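Local coordinates for protein catechol 1,2 dioxygenase (PDB 2XSU) that probably catalyses the iron(III)-dependent intradiol cleavage of catechol by dioxygen to cis,cis-muconate, and works as a homodimer, at residues P104-G109 / D260-T265; L111-A116 / S175-R180; A116-G121 / R180-T185; S224-F229 / T240-E245. The protein carries 1 engineered substitution. All coordinates share one frame; numbering follows the deposited sequence.

Contact 1 of 4, residues P104-G109 / D260-T265; sequences PRTIEG and DGLVAT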
loop_
_atom_site.group_PDB
_atom_site.type_symbol
_atom_site.label_atom_id
_atom_site.label_comp_id
_atom_site.label_asym_id
_atom_site.label_seq_id
_atom_site.Cartn_x
_atom_site.Cartn_y
_atom_site.Cartn_z
ATOM N N PRO A 104 26.297 12.744 -12.839
ATOM C CA PRO A 104 24.836 12.801 -12.641
ATOM C C PRO A 104 24.314 11.717 -11.684
ATOM O O PRO A 104 24.856 10.609 -11.640
ATOM C CB PRO A 104 24.274 12.513 -14.050
ATOM C CG PRO A 104 25.343 12.880 -14.972
ATOM C CD PRO A 104 26.627 12.556 -14.259
ATOM N N ARG A 105 23.255 12.043 -10.955
ATOM C CA ARG A 105 22.530 11.070 -10.141
ATOM C C ARG A 105 21.555 10.231 -10.950
ATOM O O ARG A 105 21.067 10.669 -11.994
ATOM C CB ARG A 105 21.767 11.787 -9.019
ATOM C CG ARG A 105 20.668 12.728 -9.542
ATOM C CD ARG A 105 19.626 13.135 -8.488
ATOM N NE ARG A 105 20.176 13.715 -7.272
ATOM C CZ ARG A 105 20.474 15.001 -7.059
ATOM N NH1 ARG A 105 20.362 15.936 -8.000
ATOM N NH2 ARG A 105 20.935 15.347 -5.859
ATOM N N THR A 106 21.279 9.029 -10.464
ATOM C CA THR A 106 20.086 8.310 -10.903
ATOM C C THR A 106 19.535 7.425 -9.784
ATOM O O THR A 106 19.982 7.548 -8.620
ATOM C CB THR A 106 20.280 7.607 -12.271
ATOM O OG1 THR A 106 18.989 7.310 -12.816
ATOM C CG2 THR A 106 21.150 6.332 -12.158
ATOM N N ILE A 107 18.550 6.589 -10.104
ATOM C CA ILE A 107 17.795 5.920 -9.032
ATOM C C ILE A 107 18.606 4.886 -8.269
ATOM O O ILE A 107 19.520 4.231 -8.845
ATOM C CB ILE A 107 16.491 5.298 -9.546
ATOM C CG1 ILE A 107 16.772 4.062 -10.401
ATOM C CG2 ILE A 107 15.682 6.375 -10.299
ATOM C CD1 ILE A 107 15.449 3.299 -10.818
ATOM N N GLU A 108 18.309 4.771 -6.980
ATOM C CA GLU A 108 18.947 3.754 -6.135
ATOM C C GLU A 108 18.442 2.337 -6.451
ATOM O O GLU A 108 19.218 1.385 -6.367
ATOM C CB GLU A 108 18.637 4.074 -4.668
ATOM C CG GLU A 108 19.351 3.201 -3.635
ATOM C CD GLU A 108 19.003 3.609 -2.197
ATOM O OE1 GLU A 108 18.861 4.826 -1.930
ATOM O OE2 GLU A 108 18.890 2.712 -1.327
ATOM N N GLY A 109 17.153 2.194 -6.786
ATOM C CA GLY A 109 16.517 0.881 -6.820
ATOM C C GLY A 109 16.265 0.391 -5.402
ATOM O O GLY A 109 16.696 1.020 -4.429
ATOM N N ASP A 260 22.421 10.338 -20.161
ATOM C CA ASP A 260 23.691 10.759 -20.724
ATOM C C ASP A 260 24.690 11.009 -19.591
ATOM O O ASP A 260 24.380 11.616 -18.555
ATOM C CB ASP A 260 23.510 12.054 -21.539
ATOM C CG ASP A 260 22.696 11.853 -22.812
ATOM O OD1 ASP A 260 22.543 10.700 -23.296
ATOM O OD2 ASP A 260 22.201 12.884 -23.348
ATOM N N GLY A 261 25.890 10.517 -19.789
ATOM C CA GLY A 261 26.928 10.651 -18.799
ATOM C C GLY A 261 27.080 9.385 -17.997
ATOM O O GLY A 261 28.113 9.199 -17.343
ATOM N N LEU A 262 26.071 8.499 -18.056
ATOM C CA LEU A 262 26.099 7.270 -17.260
ATOM C C LEU A 262 26.073 6.027 -18.128
ATOM O O LEU A 262 25.704 4.945 -17.652
ATOM C CB LEU A 262 24.927 7.220 -16.268
ATOM C CG LEU A 262 24.851 8.382 -15.269
ATOM C CD1 LEU A 262 23.673 8.126 -14.312
ATOM C CD2 LEU A 262 26.168 8.525 -14.488
ATOM N N VAL A 263 26.431 6.163 -19.409
ATOM C CA VAL A 263 26.556 4.972 -20.273
ATOM C C VAL A 263 28.042 4.687 -20.499
ATOM O O VAL A 263 28.799 5.560 -20.949
ATOM C CB VAL A 263 25.831 5.167 -21.619
ATOM C CG1 VAL A 263 25.916 3.888 -22.456
ATOM C CG2 VAL A 263 24.329 5.559 -21.359
ATOM N N ALA A 264 28.449 3.476 -20.156
ATOM C CA ALA A 264 29.819 3.029 -20.312
ATOM C C ALA A 264 29.934 1.966 -21.401
ATOM O O ALA A 264 29.021 1.168 -21.625
ATOM C CB ALA A 264 30.335 2.465 -18.973
ATOM N N THR A 265 31.075 1.967 -22.082
ATOM C CA THR A 265 31.391 0.951 -23.085
ATOM C C THR A 265 32.320 -0.098 -22.475
ATOM O O THR A 265 33.366 0.243 -21.887
ATOM C CB THR A 265 32.050 1.621 -24.311
ATOM O OG1 THR A 265 31.113 2.537 -24.901
ATOM C CG2 THR A 265 32.432 0.587 -25.353
#

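Contact 2 of 4, residues L111-A116 / S175-R180; sequences LYVAGA and SDFNLR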
loop_
_atom_site.group_PDB
_atom_site.type_symbol
_atom_site.label_atom_id
_atom_site.label_comp_id
_atom_site.label_asym_id
_atom_site.label_seq_id
_atom_site.Cartn_x
_atom_site.Cartn_y
_atom_site.Cartn_z
ATOM N N LEU A 111 17.292 -2.529 -3.941
ATOM C CA LEU A 111 18.060 -3.749 -3.586
ATOM C C LEU A 111 19.421 -3.494 -2.909
ATOM O O LEU A 111 20.272 -4.410 -2.822
ATOM C CB LEU A 111 18.216 -4.662 -4.815
ATOM C CG LEU A 111 16.906 -5.037 -5.512
ATOM C CD1 LEU A 111 17.196 -5.893 -6.768
ATOM C CD2 LEU A 111 15.927 -5.736 -4.561
ATOM N N TYR A 112 19.646 -2.285 -2.401
ATOM C CA TYR A 112 20.829 -2.062 -1.561
ATOM C C TYR A 112 20.775 -2.864 -0.269
ATOM O O TYR A 112 19.703 -3.005 0.337
ATOM C CB TYR A 112 21.010 -0.573 -1.248
ATOM C CG TYR A 112 22.185 -0.273 -0.332
ATOM C CD1 TYR A 112 23.501 -0.253 -0.815
ATOM C CD2 TYR A 112 21.974 0.005 1.022
ATOM C CE1 TYR A 112 24.577 0.032 0.034
ATOM C CE2 TYR A 112 23.024 0.308 1.881
ATOM C CZ TYR A 112 24.325 0.329 1.394
ATOM O OH TYR A 112 25.373 0.633 2.247
ATOM N N VAL A 113 21.935 -3.401 0.131
ATOM C CA VAL A 113 22.077 -4.063 1.455
ATOM C C VAL A 113 23.301 -3.474 2.198
ATOM O O VAL A 113 24.409 -3.514 1.687
ATOM C CB VAL A 113 22.170 -5.608 1.333
ATOM C CG1 VAL A 113 22.278 -6.237 2.765
ATOM C CG2 VAL A 113 20.981 -6.177 0.550
ATOM N N ALA A 114 23.115 -2.952 3.424
ATOM C CA ALA A 114 24.213 -2.397 4.206
ATOM C C ALA A 114 24.998 -3.530 4.877
ATOM O O ALA A 114 24.422 -4.571 5.160
ATOM C CB ALA A 114 23.671 -1.429 5.267
ATOM N N GLY A 115 26.293 -3.304 5.071
ATOM C CA GLY A 115 27.201 -4.247 5.766
ATOM C C GLY A 115 28.207 -4.989 4.894
ATOM O O GLY A 115 28.843 -5.948 5.361
ATOM N N ALA A 116 28.375 -4.553 3.640
ATOM C CA ALA A 116 29.239 -5.292 2.708
ATOM C C ALA A 116 30.711 -5.228 3.111
ATOM O O ALA A 116 31.150 -4.266 3.773
ATOM C CB ALA A 116 29.047 -4.757 1.264
ATOM N N SER A 175 25.903 -16.652 -2.000
ATOM C CA SER A 175 26.588 -16.404 -0.748
ATOM C C SER A 175 26.214 -14.996 -0.278
ATOM O O SER A 175 25.933 -14.091 -1.095
ATOM C CB SER A 175 28.110 -16.570 -0.893
ATOM O OG SER A 175 28.663 -15.756 -1.926
ATOM N N ASP A 176 26.176 -14.812 1.036
ATOM C CA ASP A 176 25.957 -13.483 1.585
ATOM C C ASP A 176 26.959 -12.468 1.010
ATOM O O ASP A 176 28.175 -12.735 0.889
ATOM C CB ASP A 176 26.042 -13.496 3.112
ATOM C CG ASP A 176 25.371 -14.706 3.713
ATOM O OD1 ASP A 176 24.140 -14.882 3.504
ATOM O OD2 ASP A 176 26.085 -15.474 4.389
ATOM N N PHE A 177 26.402 -11.320 0.626
ATOM C CA PHE A 177 27.124 -10.179 0.029
ATOM C C PHE A 177 27.824 -10.443 -1.307
ATOM O O PHE A 177 28.663 -9.651 -1.721
ATOM C CB PHE A 177 28.078 -9.524 1.032
ATOM C CG PHE A 177 27.366 -8.797 2.127
ATOM C CD1 PHE A 177 26.698 -7.605 1.857
ATOM C CD2 PHE A 177 27.366 -9.298 3.424
ATOM C CE1 PHE A 177 26.026 -6.901 2.872
ATOM C CE2 PHE A 177 26.711 -8.616 4.451
ATOM C CZ PHE A 177 26.028 -7.409 4.168
ATOM N N ASN A 178 27.466 -11.536 -1.971
ATOM C CA ASN A 178 28.031 -11.764 -3.308
ATOM C C ASN A 178 27.708 -10.536 -4.190
ATOM O O ASN A 178 26.575 -10.028 -4.177
ATOM C CB ASN A 178 27.492 -13.036 -3.932
ATOM C CG ASN A 178 28.320 -13.496 -5.132
ATOM O OD1 ASN A 178 29.555 -13.485 -5.082
ATOM N ND2 ASN A 178 27.645 -13.904 -6.204
ATOM N N LEU A 179 28.711 -10.060 -4.925
ATOM C CA LEU A 179 28.584 -8.891 -5.825
ATOM C C LEU A 179 28.158 -7.600 -5.112
ATOM O O LEU A 179 27.497 -6.746 -5.711
ATOM C CB LEU A 179 27.652 -9.232 -7.020
ATOM C CG LEU A 179 27.990 -10.570 -7.709
ATOM C CD1 LEU A 179 26.948 -10.917 -8.777
ATOM C CD2 LEU A 179 29.399 -10.524 -8.350
ATOM N N ARG A 180 28.570 -7.462 -3.850
ATOM C CA ARG A 180 28.375 -6.224 -3.084
ATOM C C ARG A 180 29.659 -5.927 -2.325
ATOM O O ARG A 180 30.111 -6.743 -1.518
ATOM C CB ARG A 180 27.218 -6.409 -2.077
ATOM C CG ARG A 180 25.876 -6.803 -2.700
ATOM C CD ARG A 180 24.848 -7.111 -1.600
ATOM N NE ARG A 180 23.560 -7.483 -2.159
ATOM C CZ ARG A 180 22.648 -6.613 -2.596
ATOM N NH1 ARG A 180 22.900 -5.302 -2.528
ATOM N NH2 ARG A 180 21.513 -7.065 -3.105
HETATM O O HOH W 1 24.909 -3.744 -1.093
#

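Contact 3 of 4, residues A116-G121 / R180-T185; sequences APESVG and RRTILT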
loop_
_atom_site.group_PDB
_atom_site.type_symbol
_atom_site.label_atom_id
_atom_site.label_comp_id
_atom_site.label_asym_id
_atom_site.label_seq_id
_atom_site.Cartn_x
_atom_site.Cartn_y
_atom_site.Cartn_z
ATOM N N ALA A 116 28.375 -4.553 3.640
ATOM C CA ALA A 116 29.239 -5.292 2.708
ATOM C C ALA A 116 30.711 -5.228 3.111
ATOM O O ALA A 116 31.150 -4.266 3.773
ATOM C CB ALA A 116 29.047 -4.757 1.264
ATOM N N PRO A 117 31.491 -6.245 2.706
ATOM C CA PRO A 117 32.922 -6.233 3.014
ATOM C C PRO A 117 33.607 -4.954 2.517
ATOM O O PRO A 117 33.331 -4.507 1.383
ATOM C CB PRO A 117 33.458 -7.456 2.254
ATOM C CG PRO A 117 32.320 -8.362 2.121
ATOM C CD PRO A 117 31.095 -7.453 1.965
ATOM N N GLU A 118 34.479 -4.372 3.341
ATOM C CA GLU A 118 35.220 -3.165 3.004
ATOM C C GLU A 118 36.706 -3.464 2.780
ATOM O O GLU A 118 37.310 -4.224 3.550
ATOM C CB GLU A 118 35.079 -2.131 4.131
ATOM C CG GLU A 118 35.716 -0.774 3.833
ATOM C CD GLU A 118 35.628 0.195 5.014
ATOM O OE1 GLU A 118 34.578 0.859 5.160
ATOM O OE2 GLU A 118 36.609 0.277 5.802
ATOM N N SER A 119 37.297 -2.824 1.767
ATOM C CA SER A 119 38.734 -2.907 1.516
ATOM C C SER A 119 39.273 -1.618 0.888
ATOM O O SER A 119 38.509 -0.744 0.421
ATOM C CB SER A 119 39.019 -4.129 0.633
ATOM O OG SER A 119 38.310 -3.996 -0.588
ATOM N N VAL A 120 40.594 -1.472 0.889
ATOM C CA VAL A 120 41.219 -0.284 0.358
ATOM C C VAL A 120 41.751 -0.499 -1.059
ATOM O O VAL A 120 42.559 -1.426 -1.298
ATOM C CB VAL A 120 42.377 0.174 1.279
ATOM C CG1 VAL A 120 43.097 1.343 0.645
ATOM C CG2 VAL A 120 41.824 0.550 2.641
ATOM N N GLY A 121 41.281 0.342 -1.996
ATOM C CA GLY A 121 41.807 0.407 -3.360
ATOM C C GLY A 121 41.357 -0.656 -4.354
ATOM O O GLY A 121 41.202 -0.376 -5.557
ATOM N N ARG A 180 28.570 -7.462 -3.850
ATOM C CA ARG A 180 28.375 -6.224 -3.084
ATOM C C ARG A 180 29.659 -5.927 -2.325
ATOM O O ARG A 180 30.111 -6.743 -1.518
ATOM C CB ARG A 180 27.218 -6.409 -2.077
ATOM C CG ARG A 180 25.876 -6.803 -2.700
ATOM C CD ARG A 180 24.848 -7.111 -1.600
ATOM N NE ARG A 180 23.560 -7.483 -2.159
ATOM C CZ ARG A 180 22.648 -6.613 -2.596
ATOM N NH1 ARG A 180 22.900 -5.302 -2.528
ATOM N NH2 ARG A 180 21.513 -7.065 -3.105
ATOM N N ARG A 181 30.243 -4.758 -2.550
ATOM C CA ARG A 181 31.504 -4.369 -1.900
ATOM C C ARG A 181 31.561 -2.876 -1.609
ATOM O O ARG A 181 30.957 -2.055 -2.332
ATOM C CB ARG A 181 32.715 -4.748 -2.745
ATOM C CG ARG A 181 32.935 -6.243 -2.979
ATOM C CD ARG A 181 33.287 -7.006 -1.686
ATOM N NE ARG A 181 33.617 -8.395 -2.034
ATOM C CZ ARG A 181 32.752 -9.394 -2.085
ATOM N NH1 ARG A 181 31.475 -9.201 -1.774
ATOM N NH2 ARG A 181 33.159 -10.627 -2.439
ATOM N N THR A 182 32.349 -2.521 -0.592
ATOM C CA THR A 182 32.727 -1.146 -0.352
ATOM C C THR A 182 34.226 -1.066 -0.572
ATOM O O THR A 182 34.986 -1.830 0.059
ATOM C CB THR A 182 32.407 -0.724 1.100
ATOM O OG1 THR A 182 30.993 -0.789 1.291
ATOM C CG2 THR A 182 32.920 0.698 1.396
ATOM N N ILE A 183 34.630 -0.140 -1.429
ATOM C CA ILE A 183 36.054 0.076 -1.767
ATOM C C ILE A 183 36.432 1.513 -1.387
ATOM O O ILE A 183 35.819 2.471 -1.848
ATOM C CB ILE A 183 36.366 -0.133 -3.276
ATOM C CG1 ILE A 183 35.857 -1.475 -3.779
ATOM C CG2 ILE A 183 37.891 -0.042 -3.521
ATOM C CD1 ILE A 183 35.879 -1.609 -5.322
ATOM N N LEU A 184 37.470 1.681 -0.557
ATOM C CA LEU A 184 37.920 3.041 -0.239
ATOM C C LEU A 184 38.982 3.443 -1.237
ATOM O O LEU A 184 39.915 2.684 -1.486
ATOM C CB LEU A 184 38.490 3.134 1.202
ATOM C CG LEU A 184 37.579 2.638 2.325
ATOM C CD1 LEU A 184 38.334 2.610 3.697
ATOM C CD2 LEU A 184 36.312 3.490 2.399
ATOM N N THR A 185 38.850 4.631 -1.833
ATOM C CA THR A 185 39.826 5.031 -2.859
ATOM C C THR A 185 41.229 5.149 -2.231
ATOM O O THR A 185 41.370 5.530 -1.052
ATOM C CB THR A 185 39.483 6.336 -3.581
ATOM O OG1 THR A 185 39.323 7.373 -2.615
ATOM C CG2 THR A 185 38.144 6.180 -4.386
HETATM O O HOH W 2 30.394 -1.627 3.817
#

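Contact 4 of 4, residues S224-F229 / T240-E245; sequences SHVHYF and TQFNIE. With FE (Fe (III) ion), chain B.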
loop_
_atom_site.group_PDB
_atom_site.type_symbol
_atom_site.label_atom_id
_atom_site.label_comp_id
_atom_site.label_asym_id
_atom_site.label_seq_id
_atom_site.Cartn_x
_atom_site.Cartn_y
_atom_site.Cartn_z
ATOM N N SER A 224 21.396 -3.970 -18.322
ATOM C CA SER A 224 22.526 -4.258 -17.407
ATOM C C SER A 224 23.066 -2.952 -16.799
ATOM O O SER A 224 23.143 -1.894 -17.472
ATOM C CB SER A 224 23.643 -4.944 -18.160
ATOM O OG SER A 224 24.067 -4.087 -19.199
ATOM N N HIS A 225 23.433 -3.020 -15.510
ATOM C CA HIS A 225 23.910 -1.819 -14.802
ATOM C C HIS A 225 24.644 -2.218 -13.516
ATOM O O HIS A 225 24.480 -3.329 -13.001
ATOM C CB HIS A 225 22.720 -0.888 -14.421
ATOM C CG HIS A 225 21.681 -1.556 -13.559
ATOM N ND1 HIS A 225 20.667 -2.337 -14.083
ATOM C CD2 HIS A 225 21.510 -1.576 -12.207
ATOM C CE1 HIS A 225 19.917 -2.806 -13.098
ATOM N NE2 HIS A 225 20.395 -2.356 -11.948
ATOM N N VAL A 226 25.465 -1.300 -13.023
ATOM C CA VAL A 226 26.110 -1.447 -11.708
ATOM C C VAL A 226 25.746 -0.212 -10.881
ATOM O O VAL A 226 25.882 0.935 -11.348
ATOM C CB VAL A 226 27.664 -1.564 -11.869
ATOM C CG1 VAL A 226 28.370 -1.577 -10.486
ATOM C CG2 VAL A 226 28.029 -2.836 -12.685
ATOM N N HIS A 227 25.279 -0.442 -9.651
ATOM C CA HIS A 227 24.869 0.639 -8.758
ATOM C C HIS A 227 26.059 1.198 -7.981
ATOM O O HIS A 227 26.964 0.439 -7.608
ATOM C CB HIS A 227 23.904 0.040 -7.712
ATOM C CG HIS A 227 22.587 -0.396 -8.262
ATOM N ND1 HIS A 227 21.544 0.488 -8.430
ATOM C CD2 HIS A 227 22.107 -1.617 -8.639
ATOM C CE1 HIS A 227 20.486 -0.160 -8.904
ATOM N NE2 HIS A 227 20.809 -1.431 -9.070
ATOM N N TYR A 228 25.999 2.495 -7.655
ATOM C CA TYR A 228 27.007 3.175 -6.839
ATOM C C TYR A 228 26.394 4.084 -5.780
ATOM O O TYR A 228 25.494 4.865 -6.088
ATOM C CB TYR A 228 27.857 4.094 -7.718
ATOM C CG TYR A 228 28.900 3.450 -8.568
ATOM C CD1 TYR A 228 28.543 2.696 -9.691
ATOM C CD2 TYR A 228 30.273 3.643 -8.292
ATOM C CE1 TYR A 228 29.521 2.107 -10.490
ATOM C CE2 TYR A 228 31.263 3.072 -9.111
ATOM C CZ TYR A 228 30.863 2.305 -10.210
ATOM O OH TYR A 228 31.787 1.717 -11.022
ATOM N N PHE A 229 26.895 3.988 -4.539
ATOM C CA PHE A 229 26.916 5.156 -3.626
ATOM C C PHE A 229 28.369 5.629 -3.545
ATOM O O PHE A 229 29.268 4.801 -3.346
ATOM C CB PHE A 229 26.522 4.810 -2.179
ATOM C CG PHE A 229 25.063 4.510 -1.945
ATOM C CD1 PHE A 229 24.052 5.350 -2.443
ATOM C CD2 PHE A 229 24.688 3.412 -1.161
ATOM C CE1 PHE A 229 22.694 5.082 -2.190
ATOM C CE2 PHE A 229 23.347 3.152 -0.901
ATOM C CZ PHE A 229 22.339 3.980 -1.426
ATOM N N THR A 240 24.272 6.823 -7.882
ATOM C CA THR A 240 24.338 6.751 -9.353
ATOM C C THR A 240 24.461 5.308 -9.853
ATOM O O THR A 240 24.291 4.371 -9.076
ATOM C CB THR A 240 25.463 7.681 -9.907
ATOM O OG1 THR A 240 25.291 7.871 -11.326
ATOM C CG2 THR A 240 26.825 7.109 -9.590
ATOM N N GLN A 241 24.636 5.150 -11.169
ATOM C CA GLN A 241 24.948 3.853 -11.775
ATOM C C GLN A 241 25.706 4.080 -13.075
ATOM O O GLN A 241 25.788 5.202 -13.551
ATOM C CB GLN A 241 23.690 3.062 -12.086
ATOM C CG GLN A 241 22.898 3.552 -13.254
ATOM C CD GLN A 241 21.613 2.767 -13.452
ATOM O OE1 GLN A 241 21.206 1.968 -12.587
ATOM N NE2 GLN A 241 20.965 3.002 -14.589
ATOM N N PHE A 242 26.240 3.002 -13.640
ATOM C CA PHE A 242 26.475 3.031 -15.081
ATOM C C PHE A 242 25.670 1.940 -15.753
ATOM O O PHE A 242 25.356 0.902 -15.130
ATOM C CB PHE A 242 27.977 2.977 -15.498
ATOM C CG PHE A 242 28.695 1.696 -15.171
ATOM C CD1 PHE A 242 28.506 0.537 -15.932
ATOM C CD2 PHE A 242 29.624 1.640 -14.120
ATOM C CE1 PHE A 242 29.165 -0.672 -15.626
ATOM C CE2 PHE A 242 30.311 0.445 -13.817
ATOM C CZ PHE A 242 30.080 -0.717 -14.556
ATOM N N ASN A 243 25.278 2.215 -17.004
ATOM C CA ASN A 243 24.694 1.219 -17.890
ATOM C C ASN A 243 25.739 0.875 -18.922
ATOM O O ASN A 243 26.784 1.548 -19.008
ATOM C CB ASN A 243 23.493 1.796 -18.617
ATOM C CG ASN A 243 22.320 1.958 -17.728
ATOM O OD1 ASN A 243 21.683 0.969 -17.335
ATOM N ND2 ASN A 243 22.029 3.198 -17.361
ATOM N N ILE A 244 25.499 -0.228 -19.629
ATOM C CA ILE A 244 26.497 -0.738 -20.575
ATOM C C ILE A 244 25.955 -0.626 -21.978
ATOM O O ILE A 244 24.846 -1.118 -22.276
ATOM C CB ILE A 244 26.871 -2.196 -20.221
ATOM C CG1 ILE A 244 27.477 -2.244 -18.810
ATOM C CG2 ILE A 244 27.860 -2.768 -21.267
ATOM C CD1 ILE A 244 27.775 -3.613 -18.293
ATOM N N GLU A 245 26.727 0.043 -22.841
ATOM C CA GLU A 245 26.363 0.244 -24.238
ATOM C C GLU A 245 26.169 -1.121 -24.893
ATOM O O GLU A 245 26.901 -2.071 -24.593
ATOM C CB GLU A 245 27.481 1.027 -24.950
ATOM C CG GLU A 245 27.122 1.525 -26.328
ATOM C CD GLU A 245 25.915 2.456 -26.347
ATOM O OE1 GLU A 245 26.003 3.580 -25.827
ATOM O OE2 GLU A 245 24.881 2.052 -26.929
HETATM FE FE FE B . 19.709 -2.930 -10.018
HETATM O O HOH W 3 22.980 -1.270 -20.211
HETATM O O HOH W 4 21.975 3.204 -7.887
HETATM O O HOH W 5 18.001 -2.619 -8.760
#

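Contact 1 of 4, residues P104-G109 / D260-T265
The loop that leads from helix 82-96 into the catalytic beta domain of this intradiol dioxygenase meets the entry to strand 263-269 through L262, which packs against P104 and T106. No hydrogen bond crosses between 104-109 and 260-265, and only 180 Å² is buried, so the contact is van der Waals, largely between apolar groups. L262 has CG anti to its carbonyl carbon (chi1 -58°) and an extended chi2, which spreads its two methyls, CD2 toward the proline ring and CD1 toward T106. CD2 lies 4.1 Å from P104 CD, at the rim of that ring, while CD1 reaches T106 CG2 at 3.8 Å; the leucine enters antiparallel to each partner side chain. T106 turns CG2 to this leucine by placing OG1 anti to the backbone N (chi1 -162°), where the hydroxyl hydrogen-bonds to A257 O. The carbonyl oxygen of P104, close to both leucine methyls, is taken by T240 OG1 of the adjoining strand 238-244, and R105 leaves the interface for salt bridges with D91 and D94 of helix 82-96. G261, at phi 100°, has its CA nearest that of P104. The proline ring also meets the backbone ahead of L262, with P104 CG 3.9 Å from D260 O.

Contact 2 of 4, residues L111-A116 / S175-R180
The backbones of 111-116 and 175-180 come nearest at A116 and R180, whose CA atoms are 5.9 Å apart, and the second segment is folded into two type II beta turns, S175 to N178 and F177 to R180. The turns lead into strand 180-184 of the catalytic beta domain, which R180 opens, and two side chains, F177 and R180, grip the first segment. R180 holds CG anti to its carbonyl carbon (chi1 -58°) and runs extended as far as NE, carrying the guanidinium to the far end of 111-116. There NH1 and NH2 both donate to L111 O, at 2.8 Å and 2.9 Å, an end-on fork in which each bond is bent (138° and 132°). V113 CG2 sits 3.6 Å above the guanidinium plane, over its centre, which limits movement toward that side. Water 1, in the guanidinium plane, accepts from NH1 and donates to V113 O; NH2 has a further acceptor in S168 O. The same arginine touches Y167, an iron ligand, as does L111, so the fork borders the metal site in the second shell. The F177 ring packs against the bend at A114 to A116: A114 O is at its edge, and G115 O and A116 CA are over one face, the latter a CH-pi contact 3.8 Å from the ring centroid. Beside it, A116 CB approaches F177 CD1 at 3.7 Å.

Contact 3 of 4, residues A116-G121 / R180-T185
R180 and R181, with A116 and P117 beside them, begin a parallel two-strand pairing at the edge of the mixed beta sheet: strands 118-120 and 180-184 run at 28° to each other with axes 4.7 Å apart. R180 adds its carbonyl oxygen, which P117 CD approaches and which accepts from R181 NH1 at 2.8 Å, a donor 44° above the carbonyl plane. The bend of R181 at chi2 (-66°) brings NH1 back to that oxygen, lays one guanidinium face against P117 CG and sets R181 CD against P117 CB. T182 is gripped on both backbone atoms: its N donates to P117 O in a nearly straight bond, and its O accepts from S119 N while also receiving a short CA-H...O contact from E118 CA at 3.2 Å. OG1 of T182 is linked to A116 O through water 2, and its CG2 rests against E118 CG. I183 turns to the other side of the sheet with S119, toward Y191 and A193 of strand 190-196; its CG2 nevertheless meets the backbone of G121, 3.6 Å from C. L184 continues the ladder, with N donating to S119 O at 2.8 Å and O accepting from G121 N at 2.8 Å. Its side chain shares the face of E118 and V120. E118 is extended, CG anti to the backbone N, so that the aliphatic chain passes over T182 and the carboxylate reaches the next pair, setting E118 OE2 3.6 Å from L184 CD1.

Contact 4 of 4, residues S224-F229 / T240-E245
H225 places CG between its backbone N and carbonyl carbon (chi1 58°), whereas H227 holds CG anti to the carbonyl carbon (chi1 -68°); from one face of strand 225-229 these different torsions turn both imidazoles to a single iron(III) ion. H225 NE2 and H227 NE2 each bind it at 2.1 Å, and water 5, Y167 and Y201 complete its ligands. On the remote side of the imidazoles, ND1 of H225 hydrogen-bonds to P223 O, and ND1 of H227 donates to water 4, which lies in the ring plane and donates in turn to T240 O. These second-shell bonds would restrain the ring rotations, and W159 stacks on H227. Across from the histidines, strand 240-244 runs antiparallel, and V226-F242 and Y228-T240 are hydrogen-bonded pairs. Y228 N meets T240 O from above the carbonyl plane, 43° out of it, while T240 N returns to Y228 O nearly straight. The opposite face of the hairpin is largely aromatic and aliphatic: F242 offers a ring face to V226 CB, 4.0 Å from the centroid, and V226 CG2 touches F242 CZ at 3.5 Å. Y228 and F242 meet rim to rim, with Y228 OH at the edge of the phenylalanine and also hydrogen-bonded to Y191 OH. A hairpin strand supplying two histidines, joined by two tyrosines, is the characteristic non-haem iron(III) site of intradiol ring-cleavage dioxygenases.

Contact 4 is the fully buried one, a regular antiparallel hairpin built round a metal; the other three are only partly buried. Contact 1 lies close beside it, centres about 6 Å apart: L262 packs on T240, and strands 238-244 and 263-269 are neighbours in one sheet, but contact 1 has no hydrogen bond between its own segments. Contacts 2 and 3 share A116 and R180 and follow one another along the same two runs of chain, passing from bent arginine-to-carbonyl bonds and ring packing to a parallel ladder whose edge strand is largely exposed while T182 and I183 are buried. Y112 of contact 2 touches F229 of contact 4, whereas contacts 3 and 4 reach the same sheet without touching, centres about 17 Å apart.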